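Local coordinates for protein ABC-type phosphate transport system, periplasmic component (Lactobacillus brevis, PDB 4ECF) that probably binds phosphate outside the cell membrane and delivers it to a PstSACB-type ABC transporter for import, at residues A21-I34 with L219-I232. Residues are numbered along the deposited sequence; the frame is centred on the assembly and turned at random.
Sequences AGEQYTGEHLGTFI and LTKAFITYVQSPAI
With CG anti to the backbone N in both Y25 and Y226 (chi1 -178° in the latter), each tyrosine packs against the other helix, sitting among four of its residues, knobs-into-holes fashion: Y25 among L219, A222, F223 and Y226, Y226 among A21, Q24, Y25 and E28. The two rings meet as a T-shaped pair, the edge of Y25 pointing at a face of Y226, with CD2 of Y25 3.5 Å from CG of Y226 and the planes 88° apart. The I232 side chain lies over the other face of Y226. H29 lies over one face of the Y25 ring, held by its ND1 bond to Y25 O. At the phenol end, Y226 OH donates to OE1 of E28 at 2.7 Å, meeting it from above the carboxylate plane; tyrosine suits this place because its hydroxyl reaches the exposed E28 while its ring packs against Y25. A leucine in place of Y226 would probably leave E28 without this donor and the edge of Y25 without its aromatic face. Deeper in, F223 is sandwiched: I34 CD1 sits 3.9 Å from its ring centroid as a CH-pi contact, and V227 CG2 covers the opposite face. The edge of F223 faces the backbone of A21 and G22, where a side chain on the glycine would crowd I34 CG2. Helix 219-228, part of helix 218-228, crosses helix 21-28, the end of helix 15-28, at 114° in this periplasmic-binding-protein fold, while L219 and I34 both reach I6 of strand 4-10, the parallel neighbour of strand 32-39.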
loop_
_atom_site.group_PDB
_atom_site.type_symbol
_atom_site.label_atom_id
_atom_site.label_comp_id
_atom_site.label_asym_id
_atom_site.label_seq_id
_atom_site.Cartn_x
_atom_site.Cartn_y
_atom_site.Cartn_z
ATOM N N ALA A 21 -4.711 10.973 10.562
ATOM C CA ALA A 21 -5.195 12.274 10.115
ATOM C C ALA A 21 -6.623 12.498 10.666
ATOM O O ALA A 21 -6.986 13.601 11.066
ATOM C CB ALA A 21 -5.192 12.395 8.601
ATOM N N GLY A 22 -7.418 11.444 10.674
ATOM C CA GLY A 22 -8.779 11.513 11.202
ATOM C C GLY A 22 -8.793 11.887 12.669
ATOM O O GLY A 22 -9.562 12.740 13.061
ATOM N N GLU A 23 -7.948 11.255 13.492
ATOM C CA GLU A 23 -7.949 11.570 14.926
ATOM C C GLU A 23 -7.425 12.980 15.159
ATOM O O GLU A 23 -7.909 13.715 16.022
ATOM C CB GLU A 23 -7.097 10.547 15.725
ATOM C CG GLU A 23 -7.248 10.699 17.248
ATOM C CD GLU A 23 -6.410 11.835 17.856
ATOM O OE1 GLU A 23 -5.314 12.116 17.308
ATOM O OE2 GLU A 23 -6.844 12.466 18.872
ATOM N N GLN A 24 -6.428 13.369 14.387
ATOM C CA GLN A 24 -5.921 14.712 14.512
ATOM C C GLN A 24 -6.995 15.742 14.125
ATOM O O GLN A 24 -7.211 16.702 14.847
ATOM C CB GLN A 24 -4.632 14.868 13.717
ATOM C CG GLN A 24 -3.897 16.158 14.054
ATOM C CD GLN A 24 -2.522 16.200 13.464
ATOM O OE1 GLN A 24 -2.279 16.938 12.494
ATOM N NE2 GLN A 24 -1.617 15.420 14.033
ATOM N N TYR A 25 -7.680 15.504 13.008
ATOM C CA TYR A 25 -8.740 16.391 12.551
ATOM C C TYR A 25 -9.838 16.518 13.614
ATOM O O TYR A 25 -10.249 17.609 13.986
ATOM C CB TYR A 25 -9.354 15.845 11.250
ATOM C CG TYR A 25 -10.344 16.829 10.678
ATOM C CD1 TYR A 25 -11.660 16.892 11.128
ATOM C CD2 TYR A 25 -9.946 17.780 9.768
ATOM C CE1 TYR A 25 -12.548 17.842 10.645
ATOM C CE2 TYR A 25 -10.836 18.716 9.281
ATOM C CZ TYR A 25 -12.129 18.755 9.729
ATOM O OH TYR A 25 -13.028 19.725 9.253
ATOM N N THR A 26 -10.292 15.386 14.143
ATOM C CA THR A 26 -11.424 15.429 15.083
ATOM C C THR A 26 -11.061 16.104 16.414
ATOM O O THR A 26 -11.911 16.743 17.059
ATOM C CB THR A 26 -12.089 14.072 15.339
ATOM O OG1 THR A 26 -11.190 13.133 15.892
ATOM C CG2 THR A 26 -12.750 13.518 14.033
ATOM N N GLY A 27 -9.803 15.981 16.832
ATOM C CA GLY A 27 -9.360 16.663 18.058
ATOM C C GLY A 27 -9.203 18.155 17.855
ATOM O O GLY A 27 -9.163 18.910 18.814
ATOM N N GLU A 28 -9.079 18.582 16.604
ATOM C CA GLU A 28 -8.973 20.021 16.257
ATOM C C GLU A 28 -10.307 20.670 15.830
ATOM O O GLU A 28 -10.380 21.889 15.692
ATOM C CB GLU A 28 -7.926 20.171 15.127
ATOM C CG GLU A 28 -6.509 19.877 15.619
ATOM C CD GLU A 28 -5.456 19.750 14.519
ATOM O OE1 GLU A 28 -5.769 20.089 13.379
ATOM O OE2 GLU A 28 -4.306 19.352 14.811
ATOM N N HIS A 29 -11.336 19.855 15.580
ATOM C CA HIS A 29 -12.651 20.348 15.088
ATOM C C HIS A 29 -13.738 19.736 15.921
ATOM O O HIS A 29 -14.092 18.558 15.766
ATOM C CB HIS A 29 -12.798 19.980 13.618
ATOM C CG HIS A 29 -11.749 20.606 12.745
ATOM N ND1 HIS A 29 -10.529 20.059 12.568
ATOM C CD2 HIS A 29 -11.779 21.792 11.977
ATOM C CE1 HIS A 29 -9.802 20.855 11.739
ATOM N NE2 HIS A 29 -10.565 21.912 11.384
ATOM N N LEU A 30 -14.227 20.491 16.876
ATOM C CA LEU A 30 -15.231 20.001 17.818
ATOM C C LEU A 30 -16.502 19.515 17.105
ATOM O O LEU A 30 -16.926 20.095 16.143
ATOM C CB LEU A 30 -15.584 21.105 18.808
ATOM C CG LEU A 30 -16.399 20.728 20.063
ATOM C CD1 LEU A 30 -15.601 19.792 20.978
ATOM C CD2 LEU A 30 -16.800 22.011 20.790
ATOM N N GLY A 31 -17.026 18.379 17.555
ATOM C CA GLY A 31 -18.313 17.878 17.072
ATOM C C GLY A 31 -18.185 17.076 15.786
ATOM O O GLY A 31 -19.139 16.966 15.024
ATOM N N THR A 32 -16.978 16.592 15.503
ATOM C CA THR A 32 -16.737 15.804 14.311
ATOM C C THR A 32 -16.287 14.379 14.655
ATOM O O THR A 32 -15.614 14.154 15.619
ATOM C CB THR A 32 -15.752 16.467 13.333
ATOM O OG1 THR A 32 -14.443 16.545 13.909
ATOM C CG2 THR A 32 -16.268 17.826 12.860
ATOM N N PHE A 33 -16.621 13.439 13.773
ATOM C CA PHE A 33 -16.340 12.024 13.960
ATOM C C PHE A 33 -15.946 11.427 12.628
ATOM O O PHE A 33 -16.648 11.617 11.640
ATOM C CB PHE A 33 -17.591 11.292 14.468
ATOM C CG PHE A 33 -18.094 11.822 15.772
ATOM C CD1 PHE A 33 -18.954 12.919 15.787
ATOM C CD2 PHE A 33 -17.658 11.283 16.977
ATOM C CE1 PHE A 33 -19.404 13.459 16.997
ATOM C CE2 PHE A 33 -18.112 11.813 18.190
ATOM C CZ PHE A 33 -18.978 12.898 18.190
ATOM N N ILE A 34 -14.808 10.734 12.588
ATOM C CA ILE A 34 -14.332 10.117 11.366
ATOM C C ILE A 34 -14.027 8.666 11.683
ATOM O O ILE A 34 -13.086 8.361 12.426
ATOM C CB ILE A 34 -13.079 10.844 10.798
ATOM C CG1 ILE A 34 -13.440 12.331 10.531
ATOM C CG2 ILE A 34 -12.549 10.128 9.549
ATOM C CD1 ILE A 34 -12.232 13.154 10.140
ATOM N N LEU A 219 -18.234 17.496 5.789
ATOM C CA LEU A 219 -17.053 16.982 6.496
ATOM C C LEU A 219 -16.161 16.158 5.592
ATOM O O LEU A 219 -14.919 16.225 5.725
ATOM C CB LEU A 219 -17.478 16.169 7.730
ATOM C CG LEU A 219 -16.378 15.501 8.578
ATOM C CD1 LEU A 219 -15.339 16.536 8.972
ATOM C CD2 LEU A 219 -17.012 14.772 9.793
ATOM N N THR A 220 -16.742 15.397 4.657
ATOM C CA THR A 220 -15.946 14.670 3.689
ATOM C C THR A 220 -15.003 15.590 2.944
ATOM O O THR A 220 -13.790 15.317 2.850
ATOM C CB THR A 220 -16.829 13.890 2.684
ATOM O OG1 THR A 220 -17.713 13.019 3.406
ATOM C CG2 THR A 220 -15.940 13.096 1.696
ATOM N N LYS A 221 -15.544 16.689 2.431
ATOM C CA LYS A 221 -14.749 17.667 1.679
ATOM C C LYS A 221 -13.691 18.302 2.583
ATOM O O LYS A 221 -12.502 18.388 2.190
ATOM C CB LYS A 221 -15.665 18.750 1.094
ATOM C CG LYS A 221 -14.936 19.892 0.406
ATOM C CD LYS A 221 -15.956 20.894 -0.112
ATOM C CE LYS A 221 -15.362 22.113 -0.799
ATOM N NZ LYS A 221 -14.688 21.774 -2.099
ATOM N N ALA A 222 -14.104 18.715 3.779
ATOM C CA ALA A 222 -13.196 19.356 4.702
ATOM C C ALA A 222 -12.035 18.470 5.106
ATOM O O ALA A 222 -10.891 18.917 5.165
ATOM C CB ALA A 222 -13.936 19.873 5.936
ATOM N N PHE A 223 -12.317 17.195 5.387
ATOM C CA PHE A 223 -11.265 16.290 5.774
ATOM C C PHE A 223 -10.267 16.046 4.638
ATOM O O PHE A 223 -9.045 16.018 4.862
ATOM C CB PHE A 223 -11.873 14.976 6.231
ATOM C CG PHE A 223 -10.876 13.925 6.614
ATOM C CD1 PHE A 223 -9.929 14.166 7.589
ATOM C CD2 PHE A 223 -10.941 12.664 6.050
ATOM C CE1 PHE A 223 -9.038 13.190 7.966
ATOM C CE2 PHE A 223 -10.061 11.682 6.439
ATOM C CZ PHE A 223 -9.108 11.943 7.396
ATOM N N ILE A 224 -10.773 15.796 3.438
ATOM C CA ILE A 224 -9.857 15.615 2.300
ATOM C C ILE A 224 -8.969 16.852 2.100
ATOM O O ILE A 224 -7.716 16.720 1.943
ATOM C CB ILE A 224 -10.622 15.182 1.021
ATOM C CG1 ILE A 224 -11.233 13.795 1.207
ATOM C CG2 ILE A 224 -9.674 15.173 -0.183
ATOM C CD1 ILE A 224 -12.202 13.475 0.096
ATOM N N THR A 225 -9.565 18.042 2.125
ATOM C CA THR A 225 -8.801 19.287 2.051
ATOM C C THR A 225 -7.684 19.325 3.135
ATOM O O THR A 225 -6.526 19.630 2.853
ATOM C CB THR A 225 -9.733 20.458 2.191
ATOM O OG1 THR A 225 -10.631 20.451 1.070
ATOM C CG2 THR A 225 -8.963 21.785 2.266
ATOM N N TYR A 226 -8.043 18.923 4.354
ATOM C CA TYR A 226 -7.088 18.861 5.462
ATOM C C TYR A 226 -5.935 17.904 5.202
ATOM O O TYR A 226 -4.777 18.279 5.347
ATOM C CB TYR A 226 -7.841 18.504 6.752
ATOM C CG TYR A 226 -7.021 18.452 8.004
ATOM C CD1 TYR A 226 -6.820 19.585 8.784
ATOM C CD2 TYR A 226 -6.565 17.250 8.489
ATOM C CE1 TYR A 226 -6.116 19.513 9.965
ATOM C CE2 TYR A 226 -5.867 17.185 9.697
ATOM C CZ TYR A 226 -5.659 18.301 10.414
ATOM O OH TYR A 226 -4.955 18.248 11.612
ATOM N N VAL A 227 -6.235 16.680 4.734
ATOM C CA VAL A 227 -5.215 15.706 4.445
ATOM C C VAL A 227 -4.270 16.207 3.325
ATOM O O VAL A 227 -3.087 16.009 3.405
ATOM C CB VAL A 227 -5.821 14.339 4.046
ATOM C CG1 VAL A 227 -4.744 13.378 3.591
ATOM C CG2 VAL A 227 -6.637 13.749 5.191
ATOM N N GLN A 228 -4.800 16.942 2.360
ATOM C CA GLN A 228 -3.976 17.457 1.234
ATOM C C GLN A 228 -3.256 18.788 1.581
ATOM O O GLN A 228 -2.471 19.309 0.774
ATOM C CB GLN A 228 -4.889 17.695 0.020
ATOM C CG GLN A 228 -5.373 16.435 -0.620
ATOM C CD GLN A 228 -6.289 16.656 -1.803
ATOM O OE1 GLN A 228 -7.159 17.518 -1.792
ATOM N NE2 GLN A 228 -6.066 15.860 -2.857
ATOM N N SER A 229 -3.507 19.365 2.748
ATOM C CA SER A 229 -3.034 20.713 3.040
ATOM C C SER A 229 -1.537 20.659 3.335
ATOM O O SER A 229 -1.067 19.650 3.892
ATOM C CB SER A 229 -3.810 21.327 4.222
ATOM O OG SER A 229 -3.491 20.647 5.427
ATOM N N PRO A 230 -0.793 21.704 2.918
ATOM C CA PRO A 230 0.666 21.723 3.109
ATOM C C PRO A 230 1.063 21.429 4.552
ATOM O O PRO A 230 2.025 20.697 4.781
ATOM C CB PRO A 230 1.056 23.141 2.712
ATOM C CG PRO A 230 0.029 23.536 1.692
ATOM C CD PRO A 230 -1.261 22.879 2.142
ATOM N N ALA A 231 0.305 21.953 5.515
ATOM C CA ALA A 231 0.632 21.733 6.910
ATOM C C ALA A 231 0.669 20.254 7.231
ATOM O O ALA A 231 1.543 19.813 7.948
ATOM C CB ALA A 231 -0.334 22.480 7.832
ATOM N N ILE A 232 -0.233 19.464 6.659
ATOM C CA ILE A 232 -0.350 18.044 7.003
ATOM C C ILE A 232 0.550 17.107 6.137
ATOM O O ILE A 232 1.127 16.095 6.602
ATOM C CB ILE A 232 -1.817 17.611 6.908
ATOM C CG1 ILE A 232 -2.636 18.355 7.984
ATOM C CG2 ILE A 232 -1.944 16.089 6.984
ATOM C CD1 ILE A 232 -1.937 18.428 9.333
#